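Local coordinates for protein beta-phosphoglucomutase (Bacteroides vulgatus, PDB 3DV9) that probably interconverts beta-D-glucose 1-phosphate and glucose 6-phosphate, as a magnesium-binding phosphoglucomutase of the haloacid dehalogenase superfamily, at residues A113-V116 with L117-K121; P231-N234 with K235-T239. All blocks are in the same frame, centred on the assembly; numbering follows the deposited sequence. Where two conformers were deposited one is given.

Contact 1 (A113-V116 with L117-K121); sequences ALEV and LTKIK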
ATOM      1  N   ALA A 113       9.621 -10.399  -0.907  1.00 17.67           N
ATOM      2  CA  ALA A 113       8.281 -10.260  -1.550  1.00 17.51           C
ATOM      3  C   ALA A 113       7.957 -11.460  -2.471  1.00 18.24           C
ATOM      4  O   ALA A 113       6.892 -12.049  -2.398  1.00 17.60           O
ATOM      5  CB  ALA A 113       8.215  -8.936  -2.348  1.00 18.61           C
ATOM      6  N   LEU A 114       8.884 -11.804  -3.364  1.00 18.28           N
ATOM      7  CA  LEU A 114       8.604 -12.934  -4.273  1.00 18.93           C
ATOM      8  C   LEU A 114       8.422 -14.226  -3.472  1.00 18.66           C
ATOM      9  O   LEU A 114       7.506 -15.009  -3.772  1.00 18.51           O
ATOM     10  CB  LEU A 114       9.734 -13.054  -5.302  1.00 18.16           C
ATOM     11  CG  LEU A 114       9.642 -14.301  -6.186  1.00 19.63           C
ATOM     12  CD1 LEU A 114       8.374 -14.324  -6.967  1.00 17.24           C
ATOM     13  CD2 LEU A 114      10.838 -14.271  -7.141  1.00 20.33           C
ATOM     14  N   GLU A 115       9.257 -14.437  -2.455  1.00 17.94           N
ATOM     15  CA  GLU A 115       9.135 -15.630  -1.643  1.00 19.01           C
ATOM     16  C   GLU A 115       7.780 -15.721  -0.932  1.00 18.07           C
ATOM     17  O   GLU A 115       7.125 -16.775  -0.933  1.00 18.63           O
ATOM     18  CB  GLU A 115      10.250 -15.733  -0.638  1.00 18.78           C
ATOM     19  CG  GLU A 115      10.151 -17.048   0.164  1.00 22.93           C
ATOM     20  CD  GLU A 115      11.366 -17.254   1.062  1.00 27.81           C
ATOM     21  OE1 GLU A 115      12.376 -16.527   0.901  1.00 31.01           O
ATOM     22  OE2 GLU A 115      11.319 -18.144   1.921  1.00 29.33           O
ATOM     23  N   VAL A 116       7.355 -14.654  -0.268  1.00 17.88           N
ATOM     24  CA  VAL A 116       6.059 -14.709   0.413  1.00 17.89           C
ATOM     25  C   VAL A 116       4.862 -14.876  -0.548  1.00 18.25           C
ATOM     26  O   VAL A 116       3.935 -15.621  -0.232  1.00 17.06           O
ATOM     27  CB  VAL A 116       5.866 -13.562   1.450  1.00 18.35           C
ATOM     28  CG1 VAL A 116       5.449 -12.222   0.755  1.00 18.16           C
ATOM     29  CG2 VAL A 116       4.887 -13.996   2.530  1.00 17.43           C
ATOM     30  N   LEU A 117       4.917 -14.249  -1.718  1.00 17.46           N
ATOM     31  CA  LEU A 117       3.852 -14.364  -2.738  1.00 17.05           C
ATOM     32  C   LEU A 117       3.769 -15.801  -3.234  1.00 17.81           C
ATOM     33  O   LEU A 117       2.682 -16.331  -3.463  1.00 17.45           O
ATOM     34  CB  LEU A 117       4.125 -13.423  -3.907  1.00 17.37           C
ATOM     35  CG  LEU A 117       3.822 -11.962  -3.539  1.00 16.25           C
ATOM     36  CD1 LEU A 117       4.456 -10.992  -4.562  1.00 18.47           C
ATOM     37  CD2 LEU A 117       2.282 -11.771  -3.364  1.00 15.47           C
ATOM     38  N   THR A 118       4.912 -16.454  -3.377  1.00 17.94           N
ATOM     39  CA  THR A 118       4.910 -17.859  -3.852  0.60 17.93           C
ATOM     40  C   THR A 118       4.280 -18.781  -2.802  1.00 18.37           C
ATOM     41  O   THR A 118       3.576 -19.738  -3.169  1.00 18.25           O
ATOM     42  CB  THR A 118       6.329 -18.346  -4.293  0.60 18.14           C
ATOM     43  OG1 THR A 118       7.178 -18.496  -3.146  0.60 20.13           O
ATOM     44  CG2 THR A 118       6.960 -17.358  -5.247  0.60 18.41           C
ATOM     45  N   LYS A 119       4.497 -18.470  -1.509  1.00 17.06           N
ATOM     46  CA  LYS A 119       3.925 -19.292  -0.425  1.00 18.41           C
ATOM     47  C   LYS A 119       2.409 -19.094  -0.462  1.00 18.60           C
ATOM     48  O   LYS A 119       1.637 -20.063  -0.379  1.00 19.32           O
ATOM     49  CB  LYS A 119       4.404 -18.775   0.937  1.00 17.60           C
ATOM     50  CG  LYS A 119       5.859 -19.126   1.246  1.00 19.26           C
ATOM     51  CD  LYS A 119       6.233 -18.488   2.559  1.00 19.56           C
ATOM     52  CE  LYS A 119       7.682 -18.647   2.832  1.00 22.10           C
ATOM     53  NZ  LYS A 119       8.068 -17.944   4.122  1.00 21.81           N
ATOM     54  N   ILE A 120       2.009 -17.839  -0.607  1.00 17.61           N
ATOM     55  CA  ILE A 120       0.563 -17.450  -0.591  1.00 17.40           C
ATOM     56  C   ILE A 120      -0.159 -18.122  -1.770  1.00 18.01           C
ATOM     57  O   ILE A 120      -1.222 -18.722  -1.602  1.00 18.80           O
ATOM     58  CB  ILE A 120       0.384 -15.882  -0.595  1.00 17.00           C
ATOM     59  CG1 ILE A 120       0.809 -15.340   0.782  1.00 16.70           C
ATOM     60  CG2 ILE A 120      -1.078 -15.450  -0.893  1.00 17.78           C
ATOM     61  CD1 ILE A 120       1.120 -13.799   0.824  1.00 17.16           C
ATOM     62  N   LYS A 121       0.413 -18.006  -2.951  1.00 18.19           N
ATOM     63  CA  LYS A 121      -0.144 -18.659  -4.161  1.00 19.56           C
ATOM     64  C   LYS A 121      -0.222 -20.192  -3.983  1.00 19.77           C
ATOM     65  O   LYS A 121      -1.240 -20.803  -4.324  1.00 19.16           O
ATOM     66  CB  LYS A 121       0.634 -18.203  -5.423  1.00 20.41           C
ATOM     67  CG  LYS A 121      -0.020 -18.408  -6.781  1.00 26.67           C
ATOM     68  CD  LYS A 121      -0.995 -17.248  -7.107  1.00 27.87           C
ATOM     69  CE  LYS A 121      -1.843 -17.633  -8.306  1.00 31.80           C
ATOM     70  NZ  LYS A 121      -2.151 -16.446  -9.157  1.00 35.94           N
TER
HETATM   71  O   HOH W   1      10.816 -18.543   4.881  1.00 34.26           O
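K119 NZ draws together several acceptors, of which E115 OE2, one turn back on helix 113-122 of the haloacid dehalogenase core, is a distant one. This i to i+4 salt bridge is long, at 3.9 Å between E115 OE2 and K119 NZ, and a water closes the gap, accepting from the ammonium and donating to the carboxylate. The stronger partners of NZ lie on helix 230-244: N234 by a hydrogen bond and E238 by a salt bridge. K119 reaches them with a fully extended chain, its CG anti to the carbonyl carbon (chi1 -75°), which carries the methylenes past E115 O, 3.4 Å from CG. A methionine in its place would probably leave E238 and E115 without their positive mate and N234 OD1 without its donor. E115 O accepts from K119 N at 3.2 Å; a second bond to it, from T118 OG1 and tilted from the carbonyl plane to the same side, is doubtful because T118 has two conformers. On the buried side L117 and I120 reach toward strands 25-29 and 126-130, with L117 CG resting 3.3 Å from A113 O. V116 and I120 run side by side in the same direction; V116 CG2, anti to its own N, meets I120 CD1 at 4.1 Å.

Contact 2 (P231-N234 with K235-T239); sequences PDFN and KNWET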
ATOM      1  N   PRO A 231      11.452  -9.102   4.515  1.00 16.61           N
ATOM      2  CA  PRO A 231      11.932 -10.421   4.975  1.00 16.48           C
ATOM      3  C   PRO A 231      11.339 -10.910   6.319  1.00 17.14           C
ATOM      4  O   PRO A 231      11.074 -12.109   6.480  1.00 16.35           O
ATOM      5  CB  PRO A 231      13.453 -10.185   5.102  1.00 17.26           C
ATOM      6  CG  PRO A 231      13.740  -9.141   3.978  1.00 17.46           C
ATOM      7  CD  PRO A 231      12.567  -8.190   4.139  1.00 15.71           C
ATOM      8  N   ASP A 232      11.111  -9.989   7.252  1.00 16.43           N
ATOM      9  CA  ASP A 232      10.483 -10.269   8.559  0.50 17.50           C
ATOM     10  C   ASP A 232       9.073 -10.836   8.323  1.00 17.48           C
ATOM     11  O   ASP A 232       8.682 -11.878   8.875  1.00 18.37           O
ATOM     12  CB  ASP A 232      10.481  -8.967   9.417  0.50 17.53           C
ATOM     13  CG  ASP A 232      10.131  -9.192  10.908  0.50 18.54           C
ATOM     14  OD1 ASP A 232      10.353 -10.323  11.396  0.50 19.85           O
ATOM     15  OD2 ASP A 232       9.663  -8.229  11.622  0.50 17.05           O
ATOM     16  N   PHE A 233       8.322 -10.141   7.474  1.00 17.95           N
ATOM     17  CA  PHE A 233       6.954 -10.568   7.132  1.00 16.91           C
ATOM     18  C   PHE A 233       6.974 -11.987   6.505  1.00 16.85           C
ATOM     19  O   PHE A 233       6.267 -12.893   6.948  1.00 17.68           O
ATOM     20  CB  PHE A 233       6.303  -9.541   6.208  1.00 16.31           C
ATOM     21  CG  PHE A 233       4.965  -9.961   5.711  1.00 17.11           C
ATOM     22  CD1 PHE A 233       3.944 -10.260   6.601  1.00 20.80           C
ATOM     23  CD2 PHE A 233       4.767 -10.158   4.344  1.00 21.33           C
ATOM     24  CE1 PHE A 233       2.671 -10.679   6.138  1.00 21.94           C
ATOM     25  CE2 PHE A 233       3.504 -10.570   3.852  1.00 20.60           C
ATOM     26  CZ  PHE A 233       2.462 -10.863   4.759  1.00 20.60           C
ATOM     27  N   ASN A 234       7.862 -12.177   5.538  1.00 16.83           N
ATOM     28  CA  ASN A 234       7.997 -13.447   4.852  1.00 18.49           C
ATOM     29  C   ASN A 234       8.306 -14.543   5.889  1.00 18.17           C
ATOM     30  O   ASN A 234       7.700 -15.630   5.859  1.00 18.47           O
ATOM     31  CB  ASN A 234       9.105 -13.374   3.810  1.00 18.79           C
ATOM     32  CG  ASN A 234       9.347 -14.710   3.155  1.00 17.74           C
ATOM     33  OD1 ASN A 234       8.391 -15.424   2.834  1.00 18.22           O
ATOM     34  ND2 ASN A 234      10.623 -15.090   3.012  1.00 23.07           N
ATOM     35  N   LYS A 235       9.268 -14.284   6.780  1.00 19.15           N
ATOM     36  CA  LYS A 235       9.700 -15.308   7.739  1.00 20.78           C
ATOM     37  C   LYS A 235       8.555 -15.749   8.664  1.00 20.14           C
ATOM     38  O   LYS A 235       8.485 -16.911   9.111  1.00 21.00           O
ATOM     39  CB  LYS A 235      10.824 -14.751   8.593  1.00 21.20           C
ATOM     40  CG  LYS A 235      11.380 -15.705   9.608  1.00 26.70           C
ATOM     41  CD  LYS A 235      12.649 -15.137  10.236  1.00 32.21           C
ATOM     42  CE  LYS A 235      12.421 -13.784  10.902  1.00 36.60           C
ATOM     43  NZ  LYS A 235      13.705 -13.152  11.373  1.00 41.57           N
ATOM     44  N   ASN A 236       7.691 -14.799   8.957  1.00 19.81           N
ATOM     45  CA  ASN A 236       6.571 -15.001   9.853  1.00 20.29           C
ATOM     46  C   ASN A 236       5.285 -15.500   9.191  1.00 20.55           C
ATOM     47  O   ASN A 236       4.293 -15.769   9.876  1.00 20.33           O
ATOM     48  CB  ASN A 236       6.313 -13.700  10.592  1.00 20.66           C
ATOM     49  CG  ASN A 236       7.272 -13.506  11.731  1.00 22.30           C
ATOM     50  OD1 ASN A 236       7.084 -14.064  12.813  1.00 21.74           O
ATOM     51  ND2 ASN A 236       8.329 -12.734  11.494  1.00 21.08           N
ATOM     52  N   TRP A 237       5.314 -15.657   7.871  1.00 20.04           N
ATOM     53  CA  TRP A 237       4.077 -15.995   7.142  1.00 20.29           C
ATOM     54  C   TRP A 237       3.427 -17.317   7.661  1.00 20.70           C
ATOM     55  O   TRP A 237       2.219 -17.392   7.949  1.00 20.41           O
ATOM     56  CB  TRP A 237       4.333 -16.075   5.616  1.00 21.75           C
ATOM     57  CG  TRP A 237       3.057 -16.499   5.007  1.00 20.77           C
ATOM     58  CD1 TRP A 237       2.759 -17.708   4.499  1.00 24.06           C
ATOM     59  CD2 TRP A 237       1.844 -15.716   4.965  1.00 21.64           C
ATOM     60  NE1 TRP A 237       1.429 -17.733   4.096  1.00 22.75           N
ATOM     61  CE2 TRP A 237       0.849 -16.522   4.379  1.00 23.27           C
ATOM     62  CE3 TRP A 237       1.516 -14.408   5.373  1.00 22.18           C
ATOM     63  CZ2 TRP A 237      -0.477 -16.063   4.181  1.00 22.14           C
ATOM     64  CZ3 TRP A 237       0.203 -13.947   5.175  1.00 23.27           C
ATOM     65  CH2 TRP A 237      -0.773 -14.775   4.584  1.00 23.28           C
ATOM     66  N   GLU A 238       4.216 -18.370   7.735  1.00 20.74           N
ATOM     67  CA  GLU A 238       3.704 -19.693   8.175  1.00 23.41           C
ATOM     68  C   GLU A 238       2.993 -19.621   9.531  1.00 23.69           C
ATOM     69  O   GLU A 238       1.859 -20.109   9.670  1.00 23.06           O
ATOM     70  CB  GLU A 238       4.827 -20.731   8.174  1.00 25.11           C
ATOM     71  CG  GLU A 238       5.470 -20.877   6.766  1.00 29.61           C
ATOM     72  CD  GLU A 238       6.800 -20.103   6.570  1.00 36.33           C
ATOM     73  OE1 GLU A 238       6.835 -18.819   6.560  1.00 29.57           O
ATOM     74  OE2 GLU A 238       7.837 -20.841   6.419  1.00 40.47           O
ATOM     75  N   THR A 239       3.642 -18.959  10.489  1.00 22.24           N
ATOM     76  CA  THR A 239       3.093 -18.792  11.862  1.00 23.08           C
ATOM     77  C   THR A 239       1.847 -17.930  11.824  1.00 22.00           C
ATOM     78  O   THR A 239       0.872 -18.176  12.548  1.00 21.54           O
ATOM     79  CB  THR A 239       4.158 -18.166  12.777  1.00 22.37           C
ATOM     80  OG1 THR A 239       5.279 -19.050  12.810  1.00 27.72           O
ATOM     81  CG2 THR A 239       3.626 -17.935  14.246  1.00 25.48           C
TER
HETATM   82  O   HOH W   2      10.424 -11.953  13.377  1.00 32.95           O
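The F233 ring and the indole of W237, neighbours one turn apart on helix 230-244, meet obliquely with their planes at 72°. Contact is made by F233 CZ against W237 CE3, at 3.7 Å. Both side chains leave the backbone with CG anti to N, lie side by side and point the same way, into the parallel sheet of this Rossmann-like core, where F233 meets I188 and W237 meets L186. V116 and I120 of helix 113-122 also pack against the indole. On another side of the helix, where F5 of helix 2-16 packs on N236, that residue folds back over the preceding turn: D232 O accepts both N236 N, at 3.1 Å, and ND2, at 2.8 Å, the two arriving from opposite faces of the carbonyl. The ND2 hydrogen bond is nearly straight at 168°, and D232 O lies close to the plane of the N236 amide, which helps hold the rotation of that group. In one of two D232 conformers, a water joins ND2 to OD1 and OD2 accepts from H228 N. Just before the helix kinks at 238 and 239, W237 N makes an i to i-3 bond to N234 O, 3.1 Å away, approaching from well above the plane of that C=O.

Overall arrangement
Contacts 1 and 2 are each a local stretch of a single helix, 113-122 and 230-244, with their centres about 10 Å apart on the same side of the chain's centre. Contact 1 comes first along the chain, on the helix preceding strand 126-130; contact 2 follows the edge strand 225-227, near the C-terminus. Both helices pack on the parallel sheet whose strand 25-29 ends at the magnesium ligand D29, with D31 just after it, and their flanks touch directly. The join has a polar outer part and an apolar part nearer the sheet. The interface thus ties the C-terminal helix to the core at a distance from the metal.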